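Local coordinates for phosphatidylinositol 4,5-bisphosphate-binding protein SLM1 (Saccharomyces cerevisiae, PDB 4A6H) that binds phosphatidylinositol 4,5-bisphosphate through this PH domain and, together with SLM2, acts as an effector of TORC2 and calcineurin signalling, at residues M50-S55 / F80-K85; F98-Y103 / M107-N112. All blocks are in the same frame, centred on the assembly; numbering follows the deposited sequence.

Interaction 1 of 2, residues M50-S55 / F80-K85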
loop_
_atom_site.group_PDB
_atom_site.type_symbol
_atom_site.label_atom_id
_atom_site.label_comp_id
_atom_site.label_asym_id
_atom_site.label_seq_id
_atom_site.Cartn_x
_atom_site.Cartn_y
_atom_site.Cartn_z
ATOM N N MET A 50 -7.543 13.998 -11.088
ATOM C CA MET A 50 -6.640 14.553 -10.090
ATOM C C MET A 50 -6.162 13.444 -9.175
ATOM O O MET A 50 -6.826 12.422 -9.000
ATOM C CB MET A 50 -7.307 15.668 -9.277
ATOM C CG MET A 50 -8.441 15.184 -8.398
ATOM S SD MET A 50 -9.035 16.394 -7.182
ATOM C CE MET A 50 -10.189 15.389 -6.250
ATOM N N SER A 51 -4.998 13.659 -8.578
ATOM C CA SER A 51 -4.416 12.717 -7.639
ATOM C C SER A 51 -3.986 13.493 -6.404
ATOM O O SER A 51 -3.070 14.327 -6.466
ATOM C CB SER A 51 -3.215 11.994 -8.262
ATOM O OG SER A 51 -3.598 11.294 -9.435
ATOM N N LEU A 52 -4.652 13.218 -5.292
ATOM C CA LEU A 52 -4.412 13.922 -4.038
ATOM C C LEU A 52 -3.435 13.142 -3.174
ATOM O O LEU A 52 -3.755 12.052 -2.695
ATOM C CB LEU A 52 -5.724 14.076 -3.268
ATOM C CG LEU A 52 -6.773 15.006 -3.858
ATOM C CD1 LEU A 52 -8.148 14.707 -3.272
ATOM C CD2 LEU A 52 -6.401 16.451 -3.625
ATOM N N ALA A 53 -2.251 13.708 -2.952
ATOM C CA ALA A 53 -1.213 13.023 -2.184
ATOM C C ALA A 53 -1.593 12.893 -0.712
ATOM O O ALA A 53 -1.783 13.895 -0.039
ATOM C CB ALA A 53 0.090 13.775 -2.315
ATOM N N LEU A 54 -1.672 11.665 -0.213
ATOM C CA LEU A 54 -2.130 11.421 1.142
ATOM C C LEU A 54 -1.125 11.928 2.177
ATOM O O LEU A 54 -1.509 12.241 3.297
ATOM C CB LEU A 54 -2.400 9.935 1.357
ATOM C CG LEU A 54 -3.491 9.344 0.477
ATOM C CD1 LEU A 54 -3.674 7.869 0.802
ATOM C CD2 LEU A 54 -4.773 10.130 0.661
ATOM N N SER A 55 0.140 12.027 1.778
ATOM C CA SER A 55 1.209 12.455 2.679
ATOM C C SER A 55 0.956 13.863 3.182
ATOM O O SER A 55 1.495 14.267 4.213
ATOM C CB SER A 55 2.549 12.419 1.948
ATOM O OG SER A 55 2.566 13.346 0.879
ATOM N N PHE A 80 -17.780 14.073 4.790
ATOM C CA PHE A 80 -16.533 14.226 5.527
ATOM C C PHE A 80 -15.662 15.311 4.917
ATOM O O PHE A 80 -15.874 15.725 3.774
ATOM C CB PHE A 80 -15.769 12.892 5.674
ATOM C CG PHE A 80 -15.163 12.369 4.390
ATOM C CD1 PHE A 80 -15.905 11.581 3.524
ATOM C CD2 PHE A 80 -13.839 12.643 4.072
ATOM C CE1 PHE A 80 -15.339 11.089 2.343
ATOM C CE2 PHE A 80 -13.270 12.158 2.901
ATOM C CZ PHE A 80 -14.026 11.380 2.039
ATOM N N VAL A 81 -14.688 15.775 5.695
ATOM C CA VAL A 81 -13.791 16.838 5.270
ATOM C C VAL A 81 -12.371 16.329 5.119
ATOM O O VAL A 81 -11.834 15.658 6.013
ATOM C CB VAL A 81 -13.786 17.985 6.295
ATOM C CG1 VAL A 81 -12.833 19.085 5.854
ATOM C CG2 VAL A 81 -15.206 18.506 6.509
ATOM N N LEU A 82 -11.775 16.656 3.978
ATOM C CA LEU A 82 -10.374 16.384 3.684
ATOM C C LEU A 82 -9.636 17.714 3.743
ATOM O O LEU A 82 -9.992 18.659 3.042
ATOM C CB LEU A 82 -10.231 15.730 2.303
ATOM C CG LEU A 82 -8.843 15.248 1.888
ATOM C CD1 LEU A 82 -8.378 14.127 2.804
ATOM C CD2 LEU A 82 -8.881 14.774 0.448
ATOM N N HIS A 83 -8.610 17.780 4.591
ATOM C CA HIS A 83 -7.861 19.010 4.841
ATOM C C HIS A 83 -6.478 18.947 4.199
ATOM O O HIS A 83 -5.806 17.926 4.293
ATOM C CB HIS A 83 -7.695 19.192 6.352
ATOM C CG HIS A 83 -6.878 20.385 6.741
ATOM N ND1 HIS A 83 -7.396 21.662 6.764
ATOM C CD2 HIS A 83 -5.594 20.491 7.159
ATOM C CE1 HIS A 83 -6.462 22.506 7.162
ATOM N NE2 HIS A 83 -5.360 21.821 7.413
ATOM N N ALA A 84 -6.053 20.030 3.550
ATOM C CA ALA A 84 -4.717 20.084 2.951
ATOM C C ALA A 84 -3.681 20.700 3.888
ATOM O O ALA A 84 -3.871 21.803 4.408
ATOM C CB ALA A 84 -4.754 20.848 1.634
ATOM N N LYS A 85 -2.572 19.995 4.077
ATOM C CA LYS A 85 -1.498 20.459 4.950
ATOM C C LYS A 85 -0.470 21.239 4.150
ATOM O O LYS A 85 0.387 21.920 4.716
ATOM C CB LYS A 85 -0.827 19.274 5.644
ATOM C CG LYS A 85 -1.713 18.603 6.689
ATOM C CD LYS A 85 -0.946 17.588 7.529
ATOM C CE LYS A 85 -0.470 16.405 6.697
ATOM N NZ LYS A 85 0.059 15.302 7.555
HETATM O O HOH W 1 -0.864 12.900 6.127
#
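The chain segments around L52 to S55 and L82 to K85 run 53° apart in direction, and their nearest CA atoms, those of S55 and K85, stay 8.7 Å apart. The two segments are therefore not paired as neighbouring strands. They face each other across the interior of the PH-domain barrel and meet through side chains and one water. L52 and L82 make the apolar part. L52 CD1 touches L82 CD2 at 3.8 Å, a single methyl-to-methyl contact. They reach in from opposing sides and overlap only at their ends. In L82, chi1 (-174°) swings CG to the side opposite the backbone nitrogen, and CD2, extended away from CA, makes the reach. L34, paired by backbone to L52, and I89 pack on L52. V59 packs on L82, and both leucines are buried.

At the end of the contact the chemistry is polar. The strand 50-53 gives way to a 3-10 turn at L54 and S55. The lysine chain of K85 bends at chi3 (-66°), and its tip comes round to this turn. K85 NZ donates to water 1 O at 2.9 Å. Water 1 O lies 3.0 Å from L54 O and can donate to it, but its protons must be shared among more acceptors than it can serve. S55 O is near but not bonded, 3.8 Å from K85 NZ. The side chain of L54 packs on L113 of the helix 103-116, while S55 packs on L46 of the second subunit.

The contact thus has two characters. A buried leucine pair joins opposite walls of the barrel, and a water bridge beside the exposed K85 and S55 links a lysine ammonium to L54 O. The charge of K85 is probably eased by this water and by E56, which packs against it.

Interaction 2 of 2, residues F98-Y103 / M107-N112; sequences FKADSY and MSWFDN
Y103 holds CG trans to the main-chain nitrogen (chi1 175°), and M107 folds at chi2 (-58°) and again at chi3, so that the two side chains lie side by side and point the same way. They span the first turn of the C-terminal helix 103-116, which caps one end of the PH-domain barrel. M107 CG rests over one face of the Y103 ring, 3.8 Å from its centroid, and makes a CH-pi contact. Offset toward the rim, M107 CG comes to 3.6 Å from Y103 CZ. The sulfur forms an oblique Met-aromatic contact, with M107 SD 4.8 Å from the Y103 ring centroid.

The backbone repeats this pairing. M107 N donates to Y103 O at 2.9 Å, an i to i+4 helical bond. S102 is the N-cap of the helix. Its OG accepts from S105 N, and D101 OD1 bonds S105 OG, so the turn from strand to helix is held by side chains as well.

Deeper in, A100, just after the strand 95-99, brings CB to 4.4 Å from W109 CD1, obliquely. L12 packs on both residues, and F80 packs on W109, which seats the helix on the sheet. K8 makes a cation-pi contact with W109 and also bonds S108 OG.

S108 O, next to W109 in the helix, takes two donors from N112, one turn on, which come from opposite faces of the carbonyl plane. N112 N is 3.1 Å from S108 O. N112 ND2 is 2.8 Å from S108 O, and that oxygen lies in the amide plane of N112.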
loop_
_atom_site.group_PDB
_atom_site.type_symbol
_atom_site.label_atom_id
_atom_site.label_comp_id
_atom_site.label_asym_id
_atom_site.label_seq_id
_atom_site.Cartn_x
_atom_site.Cartn_y
_atom_site.Cartn_z
ATOM N N PHE A 98 -16.576 15.984 0.973
ATOM C CA PHE A 98 -17.031 14.850 0.193
ATOM C C PHE A 98 -18.313 14.279 0.753
ATOM O O PHE A 98 -18.547 14.308 1.958
ATOM C CB PHE A 98 -15.965 13.751 0.169
ATOM C CG PHE A 98 -14.734 14.121 -0.610
ATOM C CD1 PHE A 98 -13.683 14.765 0.011
ATOM C CD2 PHE A 98 -14.631 13.831 -1.966
ATOM C CE1 PHE A 98 -12.547 15.110 -0.703
ATOM C CE2 PHE A 98 -13.496 14.174 -2.679
ATOM C CZ PHE A 98 -12.453 14.811 -2.049
ATOM N N LYS A 99 -19.144 13.754 -0.134
ATOM C CA LYS A 99 -20.402 13.163 0.269
ATOM C C LYS A 99 -20.539 11.767 -0.332
ATOM O O LYS A 99 -20.437 11.590 -1.544
ATOM C CB LYS A 99 -21.573 14.057 -0.153
ATOM C CG LYS A 99 -22.945 13.496 0.211
ATOM C CD LYS A 99 -24.066 14.511 -0.016
ATOM C CE LYS A 99 -24.286 14.796 -1.481
ATOM N NZ LYS A 99 -25.529 15.603 -1.670
ATOM N N ALA A 100 -20.789 10.777 0.524
ATOM C CA ALA A 100 -20.974 9.409 0.066
ATOM C C ALA A 100 -22.461 9.089 0.047
ATOM O O ALA A 100 -23.303 9.951 0.328
ATOM C CB ALA A 100 -20.223 8.429 0.960
ATOM N N ASP A 101 -22.778 7.836 -0.256
ATOM C CA ASP A 101 -24.170 7.403 -0.381
ATOM C C ASP A 101 -24.897 7.251 0.958
ATOM O O ASP A 101 -26.117 7.392 1.029
ATOM C CB ASP A 101 -24.218 6.073 -1.135
ATOM C CG ASP A 101 -22.977 5.838 -1.986
ATOM O OD1 ASP A 101 -21.874 5.661 -1.416
ATOM O OD2 ASP A 101 -23.104 5.834 -3.228
ATOM N N SER A 102 -24.144 6.959 2.011
ATOM C CA SER A 102 -24.720 6.682 3.322
ATOM C C SER A 102 -23.703 6.976 4.410
ATOM O O SER A 102 -22.511 7.110 4.136
ATOM C CB SER A 102 -25.120 5.212 3.420
ATOM O OG SER A 102 -23.972 4.377 3.352
ATOM N N TYR A 103 -24.173 7.051 5.650
ATOM C CA TYR A 103 -23.283 7.224 6.790
ATOM C C TYR A 103 -22.242 6.115 6.814
ATOM O O TYR A 103 -21.059 6.370 7.004
ATOM C CB TYR A 103 -24.075 7.231 8.109
ATOM C CG TYR A 103 -23.207 7.289 9.340
ATOM C CD1 TYR A 103 -22.712 8.500 9.807
ATOM C CD2 TYR A 103 -22.872 6.132 10.039
ATOM C CE1 TYR A 103 -21.905 8.556 10.937
ATOM C CE2 TYR A 103 -22.065 6.180 11.159
ATOM C CZ TYR A 103 -21.586 7.390 11.605
ATOM O OH TYR A 103 -20.790 7.434 12.728
ATOM N N MET A 107 -18.232 6.424 6.498
ATOM C CA MET A 107 -17.311 6.045 7.555
ATOM C C MET A 107 -16.247 5.071 7.052
ATOM O O MET A 107 -15.113 5.097 7.520
ATOM C CB MET A 107 -18.049 5.476 8.763
ATOM C CG MET A 107 -18.765 6.542 9.604
ATOM S SD MET A 107 -17.675 7.843 10.229
ATOM C CE MET A 107 -16.630 6.933 11.367
ATOM N N SER A 108 -16.599 4.238 6.083
ATOM C CA SER A 108 -15.588 3.391 5.449
ATOM C C SER A 108 -14.505 4.238 4.762
ATOM O O SER A 108 -13.312 3.989 4.927
ATOM C CB SER A 108 -16.229 2.412 4.469
ATOM O OG SER A 108 -15.243 1.632 3.813
ATOM N N TRP A 109 -14.923 5.254 4.008
ATOM C CA TRP A 109 -13.966 6.170 3.393
ATOM C C TRP A 109 -13.149 6.904 4.458
ATOM O O TRP A 109 -11.923 6.996 4.360
ATOM C CB TRP A 109 -14.695 7.192 2.523
ATOM C CG TRP A 109 -15.104 6.664 1.180
ATOM C CD1 TRP A 109 -16.354 6.270 0.796
ATOM C CD2 TRP A 109 -14.247 6.451 0.051
ATOM N NE1 TRP A 109 -16.332 5.843 -0.514
ATOM C CE2 TRP A 109 -15.054 5.957 -0.998
ATOM C CE3 TRP A 109 -12.885 6.672 -0.193
ATOM C CZ2 TRP A 109 -14.532 5.647 -2.258
ATOM C CZ3 TRP A 109 -12.372 6.361 -1.447
ATOM C CH2 TRP A 109 -13.196 5.859 -2.457
ATOM N N PHE A 110 -13.839 7.439 5.465
ATOM C CA PHE A 110 -13.200 8.242 6.493
ATOM C C PHE A 110 -12.151 7.426 7.224
ATOM O O PHE A 110 -11.020 7.870 7.372
ATOM C CB PHE A 110 -14.247 8.768 7.491
ATOM C CG PHE A 110 -13.674 9.684 8.540
ATOM C CD1 PHE A 110 -13.589 11.052 8.314
ATOM C CD2 PHE A 110 -13.191 9.171 9.734
ATOM C CE1 PHE A 110 -13.046 11.899 9.276
ATOM C CE2 PHE A 110 -12.651 10.011 10.696
ATOM C CZ PHE A 110 -12.576 11.377 10.462
ATOM N N ASP A 111 -12.512 6.223 7.656
ATOM C CA ASP A 111 -11.562 5.420 8.440
ATOM C C ASP A 111 -10.395 4.889 7.604
ATOM O O ASP A 111 -9.254 4.849 8.077
ATOM C CB ASP A 111 -12.256 4.266 9.152
ATOM C CG ASP A 111 -13.179 4.724 10.253
ATOM O OD1 ASP A 111 -12.950 5.811 10.821
ATOM O OD2 ASP A 111 -14.140 3.984 10.543
ATOM N N ASN A 112 -10.661 4.511 6.352
ATOM C CA ASN A 112 -9.588 4.098 5.461
ATOM C C ASN A 112 -8.616 5.244 5.175
ATOM O O ASN A 112 -7.409 5.043 5.136
ATOM C CB ASN A 112 -10.144 3.496 4.167
ATOM C CG ASN A 112 -10.478 2.022 4.305
ATOM O OD1 ASN A 112 -9.636 1.163 4.046
ATOM N ND2 ASN A 112 -11.704 1.722 4.718
#

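Interactions 1 and 2 lie 14 Å apart between centres and are joined through the strands 79-84 and 95-99, neighbours in one sheet. F80 O and F98 N are 2.9 Å apart, a probable hydrogen bond. F80 also reaches the helix: F80 CB lies 3.9 Å from F110 CD1, and F80 CE1 lies 4.0 Å from W109 CB. L82 of interaction 1 packs on F98, with L82 CB to F98 CE1 at 3.8 Å. The buried parts of both (L52, L82; A100, W109) belong to one core. K99, in the segment 98-103, belongs to a ligand pocket, and its NZ makes a weak hydrogen bond to inositol-4-phosphate. The W109 side chain stays about 9 Å from a bound ligand.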